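HAT1-interacting factor 1 (Saccharomyces cerevisiae, PDB 4NQ0) acts as a nuclear histone chaperone for H3 and H4 within the HAT-B acetyltransferase complex, with roles in chromatin assembly and telomere silencing. Local coordinates at residues E163-L167 against H168-N172; I245-A249 against E250-R254; H258-K261 against A262-Y265. All coordinates share one frame; numbering follows the deposited sequence.

Overall arrangement
The three contacts are local ones and follow one another along the chain. Interaction 1 lies in the long loop between helices 61-77 and 202-218. Interaction 2 is the turn that joins helix 229-248 to helix 252-266, and interaction 3 is a stretch of that second helix. Interaction 2 and the first part of interaction 3 lie in the predicted second TPR repeat. Centres of interactions 1 and 3 are about 11 Å apart; interaction 2 is about 15 Å from each. The loop lies against helix 252-266: Leu165 N meets Ser253 OG, and Leu165 touches Leu260. Glu246 bonds to His258 and so ties interactions 2 and 3. A loop segment from one histone-interaction region is thereby held on the TPR helices.

Interaction 1: E163-L167 against H168-N172; sequences ERLAL and HELAN
The imidazole of His168 has the methyl group of Ala166 over one face. CB of Ala166 sits 3.6 Å from the centroid of the His168 ring and 26° off its normal, a CH-pi contact. The methyl is displaced from the ring centre to the CE1 side, and its closest ring atom is CE1. In His168, CG stands between the backbone N and the carbonyl carbon (chi1 62°), which folds the ring back over the preceding residues.

The other flat group is the carboxylate of Glu169. Its OE1 takes a weak but fairly straight hydrogen bond from the backbone N of Ala166, 3.2 Å long. The side chain runs back along the chain, extended beyond CG, and CB and CG pass beside the carbonyl oxygen of Ala166. The same OE1 is also hydrogen-bonded to ND1 of His257 on helix 252-266. One oxygen therefore joins the loop backbone to that helix.

The backbone turns tightly here. Glu169 N bonds to Ala166 O at 2.9 Å, and Leu170 N bonds to Leu167 O at 3.2 Å. Both donors stand well above the carbonyl planes, about 50° out. These are i to i+3 bonds, and residues 168-170 have helical backbone angles. An extended loop segment thus passes into a short helix-like turn. It lies within the region important for interaction with H3-H4 and H2A-H2B.

Leu165 packs beside the carboxylate, CD1 3.5 Å from Glu169 OE1. The two side chains run alongside each other, pointing opposite ways. The apolar partner of Leu165 is the buried Leu170, whose CG lies 4.3 Å from Leu165 CD1. Leu165 and Leu170 both rest on Val296, and the carbonyl oxygen of Leu170 accepts a bond from Arg304.

Interaction 2: I245-A249 against E250-R254; sequences IEREA and EMFSR
Glu246 and Arg254 form the salt bridge of this contact. Arg254 grips side-on: NE at 3.1 Å and NH2 at 3.3 Å both donate to Glu246 OE2. That oxygen lies in the guanidinium plane, at its edge. The carboxylate is turned 81° against this plane. NE comes from above the carboxylate plane, whereas NH2 meets the anti lone pair of OE2. The other oxygen, OE1, accepts from His258 ND1, so both ends of the carboxylate are held. Met251 SD lies over the centre of one face of the Arg254 guanidinium, 4.0 Å above the plane.

The backbone bonds end helix 229-248. Met251 N bonds to Glu246 O at 2.8 Å, and Glu250 N bonds to Arg247 O at 2.9 Å. Glu250 has a positive phi of 67° and is the C-prime residue of a Schellman motif. Met251 then takes the N-cap position of helix 252-266. This is the tight turn between the two antiparallel helices of the predicted second TPR repeat.

Apolar packing is centred on the Met251 methyl. Met251 bends at its last torsion (chi3 -72°) and brings CE to Ala249 CB, 3.6 Å away, and to Glu246 CG. Further along, Arg247 CG approaches Phe252 CE1 obliquely at 3.8 Å. The Phe252 ring also meets Trp292.

Interaction 3: H258-K261 against A262-Y265; sequences HYLK and ALGY
Tyr265 turns one ring edge to the carbonyl oxygen of Lys261. CD2 of Tyr265 lies 3.2 Å from Lys261 O, which is in the ring plane. The same oxygen accepts the Tyr265 backbone N-H at 3.1 Å. This is the close side of the contact. Regular i to i+4 bonds run beside it: Ala262 N to His258 O and Leu263 N to Tyr259 O, both 2.9 Å, and Gly264 N to Leu260 O, 3.1 Å. The Ala262 and Leu263 CB atoms also sit against the Tyr259 carbonyl oxygen.

The side chains meet more loosely: Leu260 CD2 and Leu263 CD2 are 4.5 Å apart. Leu260 and Lys261 are partly exposed, the other residues buried.

Asp180 and Glu182 hold three side-chain ends. Lys261, bent at three torsions, forms salt bridges with both through NZ. Tyr265 OH hydrogen-bonds to Asp180, and His258 NE2 hydrogen-bonds to Glu182.

Helix 252-266 begins in the predicted second TPR repeat, which ends at Ala262. Ala262 and Tyr265 pack on helix 229-248, while Tyr259 and Leu263 pack on helix 273-290. Leu260 touches Leu165 and Glu169 of the loop and Arg304 of helix 298-316.

Interaction 1: E163-L167 against H168-N172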
loop_
_atom_site.group_PDB
_atom_site.type_symbol
_atom_site.label_atom_id
_atom_site.label_comp_id
_atom_site.label_asym_id
_atom_site.label_seq_id
_atom_site.Cartn_x
_atom_site.Cartn_y
_atom_site.Cartn_z
ATOM N N GLU A 163 -7.035 -6.349 11.264
ATOM C CA GLU A 163 -6.621 -5.190 10.446
ATOM C C GLU A 163 -6.227 -3.957 11.266
ATOM O O GLU A 163 -5.588 -3.048 10.744
ATOM C CB GLU A 163 -7.737 -4.774 9.470
ATOM C CG GLU A 163 -7.426 -5.043 8.015
ATOM C CD GLU A 163 -7.676 -6.485 7.615
ATOM O OE1 GLU A 163 -8.151 -6.689 6.473
ATOM O OE2 GLU A 163 -7.405 -7.402 8.434
ATOM N N ARG A 164 -6.655 -3.901 12.520
ATOM C CA ARG A 164 -6.249 -2.823 13.416
ATOM C C ARG A 164 -4.849 -3.089 13.957
ATOM O O ARG A 164 -4.410 -4.236 14.027
ATOM C CB ARG A 164 -7.254 -2.658 14.559
ATOM C CG ARG A 164 -8.521 -1.960 14.100
ATOM C CD ARG A 164 -9.541 -1.838 15.197
ATOM N NE ARG A 164 -9.248 -0.721 16.088
ATOM C CZ ARG A 164 -10.050 -0.325 17.071
ATOM N NH1 ARG A 164 -11.203 -0.954 17.296
ATOM N NH2 ARG A 164 -9.699 0.704 17.833
ATOM N N LEU A 165 -4.152 -2.015 14.313
ATOM C CA LEU A 165 -2.832 -2.119 14.913
ATOM C C LEU A 165 -2.935 -2.832 16.266
ATOM O O LEU A 165 -3.765 -2.484 17.103
ATOM C CB LEU A 165 -2.203 -0.728 15.092
ATOM C CG LEU A 165 -0.827 -0.645 15.780
ATOM C CD1 LEU A 165 0.290 -1.301 14.957
ATOM C CD2 LEU A 165 -0.485 0.807 16.085
ATOM N N ALA A 166 -2.112 -3.859 16.437
ATOM C CA ALA A 166 -1.832 -4.431 17.739
ATOM C C ALA A 166 -0.547 -3.777 18.242
ATOM O O ALA A 166 0.413 -3.653 17.496
ATOM C CB ALA A 166 -1.656 -5.938 17.628
ATOM N N LEU A 167 -0.538 -3.359 19.503
ATOM C CA LEU A 167 0.646 -2.766 20.129
ATOM C C LEU A 167 1.929 -3.548 19.856
ATOM O O LEU A 167 2.966 -2.951 19.569
ATOM C CB LEU A 167 0.435 -2.643 21.641
ATOM C CG LEU A 167 -0.030 -1.288 22.172
ATOM C CD1 LEU A 167 -0.806 -0.487 21.136
ATOM C CD2 LEU A 167 -0.842 -1.447 23.431
ATOM N N HIS A 168 1.849 -4.877 19.930
ATOM C CA HIS A 168 3.027 -5.725 19.760
ATOM C C HIS A 168 3.627 -5.626 18.362
ATOM O O HIS A 168 4.804 -5.907 18.180
ATOM C CB HIS A 168 2.731 -7.192 20.121
ATOM C CG HIS A 168 1.694 -7.848 19.262
ATOM N ND1 HIS A 168 0.416 -8.106 19.712
ATOM C CD2 HIS A 168 1.750 -8.323 17.994
ATOM C CE1 HIS A 168 -0.275 -8.703 18.756
ATOM N NE2 HIS A 168 0.511 -8.848 17.700
ATOM N N GLU A 169 2.818 -5.218 17.385
ATOM C CA GLU A 169 3.289 -5.063 16.005
ATOM C C GLU A 169 4.395 -4.008 15.838
ATOM O O GLU A 169 5.227 -4.105 14.926
ATOM C CB GLU A 169 2.110 -4.759 15.073
ATOM C CG GLU A 169 1.223 -5.974 14.916
ATOM C CD GLU A 169 -0.070 -5.723 14.162
ATOM O OE1 GLU A 169 -0.383 -4.571 13.806
ATOM O OE2 GLU A 169 -0.796 -6.724 13.940
ATOM N N LEU A 170 4.396 -3.011 16.718
ATOM C CA LEU A 170 5.430 -1.973 16.720
ATOM C C LEU A 170 6.806 -2.468 17.208
ATOM O O LEU A 170 7.827 -1.840 16.925
ATOM C CB LEU A 170 4.986 -0.801 17.593
ATOM C CG LEU A 170 3.752 -0.012 17.163
ATOM C CD1 LEU A 170 3.380 0.974 18.263
ATOM C CD2 LEU A 170 3.976 0.728 15.859
ATOM N N ALA A 171 6.824 -3.569 17.953
ATOM C CA ALA A 171 8.069 -4.136 18.472
ATOM C C ALA A 171 8.619 -5.214 17.549
ATOM O O ALA A 171 9.653 -5.791 17.843
ATOM C CB ALA A 171 7.855 -4.703 19.873
ATOM N N ASN A 172 7.923 -5.479 16.444
ATOM C CA ASN A 172 8.354 -6.452 15.447
ATOM C C ASN A 172 9.091 -5.786 14.275
ATOM O O ASN A 172 8.583 -4.836 13.673
ATOM C CB ASN A 172 7.141 -7.227 14.914
ATOM C CG ASN A 172 7.485 -8.078 13.705
ATOM O OD1 ASN A 172 8.504 -8.759 13.688
ATOM N ND2 ASN A 172 6.650 -8.019 12.680
#

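Interaction 2: I245-A249 against E250-R254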
loop_
_atom_site.group_PDB
_atom_site.type_symbol
_atom_site.label_atom_id
_atom_site.label_comp_id
_atom_site.label_asym_id
_atom_site.label_seq_id
_atom_site.Cartn_x
_atom_site.Cartn_y
_atom_site.Cartn_z
ATOM N N ILE A 245 -4.254 5.735 1.832
ATOM C CA ILE A 245 -5.703 5.986 1.760
ATOM C C ILE A 245 -6.343 5.988 3.151
ATOM O O ILE A 245 -7.114 6.887 3.496
ATOM C CB ILE A 245 -6.412 4.941 0.884
ATOM C CG1 ILE A 245 -5.983 5.082 -0.576
ATOM C CG2 ILE A 245 -7.941 5.082 0.993
ATOM C CD1 ILE A 245 -6.407 3.918 -1.456
ATOM N N GLU A 246 -6.009 4.984 3.953
ATOM C CA GLU A 246 -6.557 4.884 5.304
ATOM C C GLU A 246 -6.133 6.078 6.154
ATOM O O GLU A 246 -6.937 6.611 6.901
ATOM C CB GLU A 246 -6.143 3.564 5.957
ATOM C CG GLU A 246 -6.789 2.357 5.305
ATOM C CD GLU A 246 -6.164 1.040 5.703
ATOM O OE1 GLU A 246 -4.924 0.975 5.898
ATOM O OE2 GLU A 246 -6.922 0.056 5.817
ATOM N N ARG A 247 -4.883 6.506 6.019
ATOM C CA ARG A 247 -4.403 7.726 6.677
ATOM C C ARG A 247 -5.237 8.942 6.254
ATOM O O ARG A 247 -5.718 9.710 7.095
ATOM C CB ARG A 247 -2.923 7.964 6.351
ATOM C CG ARG A 247 -2.279 9.094 7.150
ATOM C CD ARG A 247 -0.803 9.271 6.836
ATOM N NE ARG A 247 -0.550 9.497 5.408
ATOM C CZ ARG A 247 0.623 9.871 4.892
ATOM N NH1 ARG A 247 0.738 10.036 3.575
ATOM N NH2 ARG A 247 1.677 10.094 5.675
ATOM N N GLU A 248 -5.425 9.102 4.950
ATOM C CA GLU A 248 -6.261 10.180 4.431
ATOM C C GLU A 248 -7.684 10.092 4.981
ATOM O O GLU A 248 -8.307 11.116 5.265
ATOM C CB GLU A 248 -6.294 10.151 2.897
ATOM C CG GLU A 248 -6.945 11.379 2.261
ATOM C CD GLU A 248 -6.190 12.660 2.558
ATOM O OE1 GLU A 248 -4.939 12.629 2.572
ATOM O OE2 GLU A 248 -6.852 13.704 2.777
ATOM N N ALA A 249 -8.196 8.872 5.142
ATOM C CA ALA A 249 -9.549 8.667 5.671
ATOM C C ALA A 249 -9.606 8.689 7.203
ATOM O O ALA A 249 -10.644 8.369 7.778
ATOM C CB ALA A 249 -10.135 7.350 5.142
ATOM N N GLU A 250 -8.489 9.046 7.841
ATOM C CA GLU A 250 -8.357 9.146 9.297
ATOM C C GLU A 250 -8.459 7.819 10.057
ATOM O O GLU A 250 -8.680 7.807 11.267
ATOM C CB GLU A 250 -9.348 10.169 9.869
ATOM C CG GLU A 250 -8.983 11.606 9.546
ATOM C CD GLU A 250 -9.953 12.592 10.167
ATOM O OE1 GLU A 250 -11.166 12.500 9.882
ATOM O OE2 GLU A 250 -9.497 13.451 10.947
ATOM N N MET A 251 -8.259 6.708 9.352
ATOM C CA MET A 251 -8.165 5.403 9.990
ATOM C C MET A 251 -6.693 5.111 10.265
ATOM O O MET A 251 -6.076 4.280 9.609
ATOM C CB MET A 251 -8.787 4.339 9.091
ATOM C CG MET A 251 -10.216 4.666 8.729
ATOM S SD MET A 251 -10.955 3.477 7.624
ATOM C CE MET A 251 -10.101 3.862 6.118
ATOM N N PHE A 252 -6.147 5.806 11.253
ATOM C CA PHE A 252 -4.720 5.765 11.537
ATOM C C PHE A 252 -4.211 4.417 12.039
ATOM O O PHE A 252 -3.103 4.032 11.711
ATOM C CB PHE A 252 -4.348 6.875 12.518
ATOM C CG PHE A 252 -4.504 8.258 11.941
ATOM C CD1 PHE A 252 -3.519 8.791 11.119
ATOM C CD2 PHE A 252 -5.631 9.017 12.212
ATOM C CE1 PHE A 252 -3.651 10.060 10.575
ATOM C CE2 PHE A 252 -5.776 10.284 11.673
ATOM C CZ PHE A 252 -4.783 10.806 10.850
ATOM N N SER A 253 -5.021 3.689 12.805
ATOM C CA SER A 253 -4.602 2.375 13.311
ATOM C C SER A 253 -4.481 1.372 12.161
ATOM O O SER A 253 -3.515 0.616 12.087
ATOM C CB SER A 253 -5.572 1.870 14.387
ATOM O OG SER A 253 -5.307 0.520 14.720
ATOM N N ARG A 254 -5.460 1.378 11.262
ATOM C CA ARG A 254 -5.409 0.526 10.079
ATOM C C ARG A 254 -4.252 0.932 9.175
ATOM O O ARG A 254 -3.540 0.069 8.645
ATOM C CB ARG A 254 -6.739 0.552 9.318
ATOM C CG ARG A 254 -7.821 -0.343 9.954
ATOM C CD ARG A 254 -9.226 -0.163 9.337
ATOM N NE ARG A 254 -9.211 -0.276 7.876
ATOM C CZ ARG A 254 -10.288 -0.482 7.115
ATOM N NH1 ARG A 254 -11.500 -0.610 7.654
ATOM N NH2 ARG A 254 -10.152 -0.571 5.796
#

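Interaction 3: H258-K261 against A262-Y265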
loop_
_atom_site.group_PDB
_atom_site.type_symbol
_atom_site.label_atom_id
_atom_site.label_comp_id
_atom_site.label_asym_id
_atom_site.label_seq_id
_atom_site.Cartn_x
_atom_site.Cartn_y
_atom_site.Cartn_z
ATOM N N HIS A 258 -0.981 -1.417 8.005
ATOM C CA HIS A 258 -0.629 -1.692 6.605
ATOM C C HIS A 258 0.773 -1.246 6.227
ATOM O O HIS A 258 1.472 -1.956 5.497
ATOM C CB HIS A 258 -1.686 -1.146 5.657
ATOM C CG HIS A 258 -2.917 -1.989 5.622
ATOM N ND1 HIS A 258 -4.188 -1.470 5.745
ATOM C CD2 HIS A 258 -3.064 -3.333 5.535
ATOM C CE1 HIS A 258 -5.066 -2.460 5.704
ATOM N NE2 HIS A 258 -4.409 -3.601 5.583
ATOM N N TYR A 259 1.198 -0.091 6.721
ATOM C CA TYR A 259 2.599 0.341 6.541
ATOM C C TYR A 259 3.596 -0.685 7.111
ATOM O O TYR A 259 4.642 -0.974 6.510
ATOM C CB TYR A 259 2.840 1.691 7.199
ATOM C CG TYR A 259 2.160 2.888 6.555
ATOM C CD1 TYR A 259 2.006 2.992 5.173
ATOM C CD2 TYR A 259 1.721 3.946 7.336
ATOM C CE1 TYR A 259 1.390 4.106 4.591
ATOM C CE2 TYR A 259 1.125 5.063 6.773
ATOM C CZ TYR A 259 0.964 5.144 5.401
ATOM O OH TYR A 259 0.377 6.255 4.847
ATOM N N LEU A 260 3.270 -1.232 8.279
ATOM C CA LEU A 260 4.071 -2.299 8.872
ATOM C C LEU A 260 4.063 -3.585 8.058
ATOM O O LEU A 260 5.066 -4.300 8.047
ATOM C CB LEU A 260 3.596 -2.620 10.286
ATOM C CG LEU A 260 3.888 -1.552 11.355
ATOM C CD1 LEU A 260 3.094 -1.888 12.594
ATOM C CD2 LEU A 260 5.368 -1.450 11.672
ATOM N N LYS A 261 2.934 -3.904 7.434
ATOM C CA LYS A 261 2.859 -5.057 6.535
ATOM C C LYS A 261 3.726 -4.823 5.302
ATOM O O LYS A 261 4.423 -5.728 4.859
ATOM C CB LYS A 261 1.412 -5.339 6.093
ATOM C CG LYS A 261 0.518 -5.888 7.192
ATOM C CD LYS A 261 0.385 -7.410 7.182
ATOM C CE LYS A 261 -0.390 -7.896 5.969
ATOM N NZ LYS A 261 -1.489 -8.851 6.276
ATOM N N ALA A 262 3.688 -3.608 4.762
ATOM C CA ALA A 262 4.487 -3.267 3.590
ATOM C C ALA A 262 5.962 -3.425 3.932
ATOM O O ALA A 262 6.718 -4.051 3.201
ATOM C CB ALA A 262 4.199 -1.835 3.128
ATOM N N LEU A 263 6.343 -2.878 5.077
ATOM C CA LEU A 263 7.706 -2.954 5.566
ATOM C C LEU A 263 8.164 -4.411 5.668
ATOM O O LEU A 263 9.247 -4.750 5.217
ATOM C CB LEU A 263 7.798 -2.223 6.908
ATOM C CG LEU A 263 9.153 -1.952 7.556
ATOM C CD1 LEU A 263 10.024 -0.986 6.747
ATOM C CD2 LEU A 263 8.911 -1.394 8.969
ATOM N N GLY A 264 7.337 -5.281 6.232
ATOM C CA GLY A 264 7.648 -6.713 6.265
ATOM C C GLY A 264 7.891 -7.326 4.889
ATOM O O GLY A 264 8.767 -8.174 4.727
ATOM N N TYR A 265 7.116 -6.909 3.890
ATOM C CA TYR A 265 7.276 -7.438 2.537
ATOM C C TYR A 265 8.575 -6.958 1.898
ATOM O O TYR A 265 9.283 -7.737 1.270
ATOM C CB TYR A 265 6.066 -7.095 1.654
ATOM C CG TYR A 265 4.972 -8.135 1.750
ATOM C CD1 TYR A 265 4.986 -9.262 0.931
ATOM C CD2 TYR A 265 3.944 -8.011 2.671
ATOM C CE1 TYR A 265 4.004 -10.220 1.020
ATOM C CE2 TYR A 265 2.956 -8.973 2.768
ATOM C CZ TYR A 265 3.001 -10.080 1.939
ATOM O OH TYR A 265 2.024 -11.027 2.011
#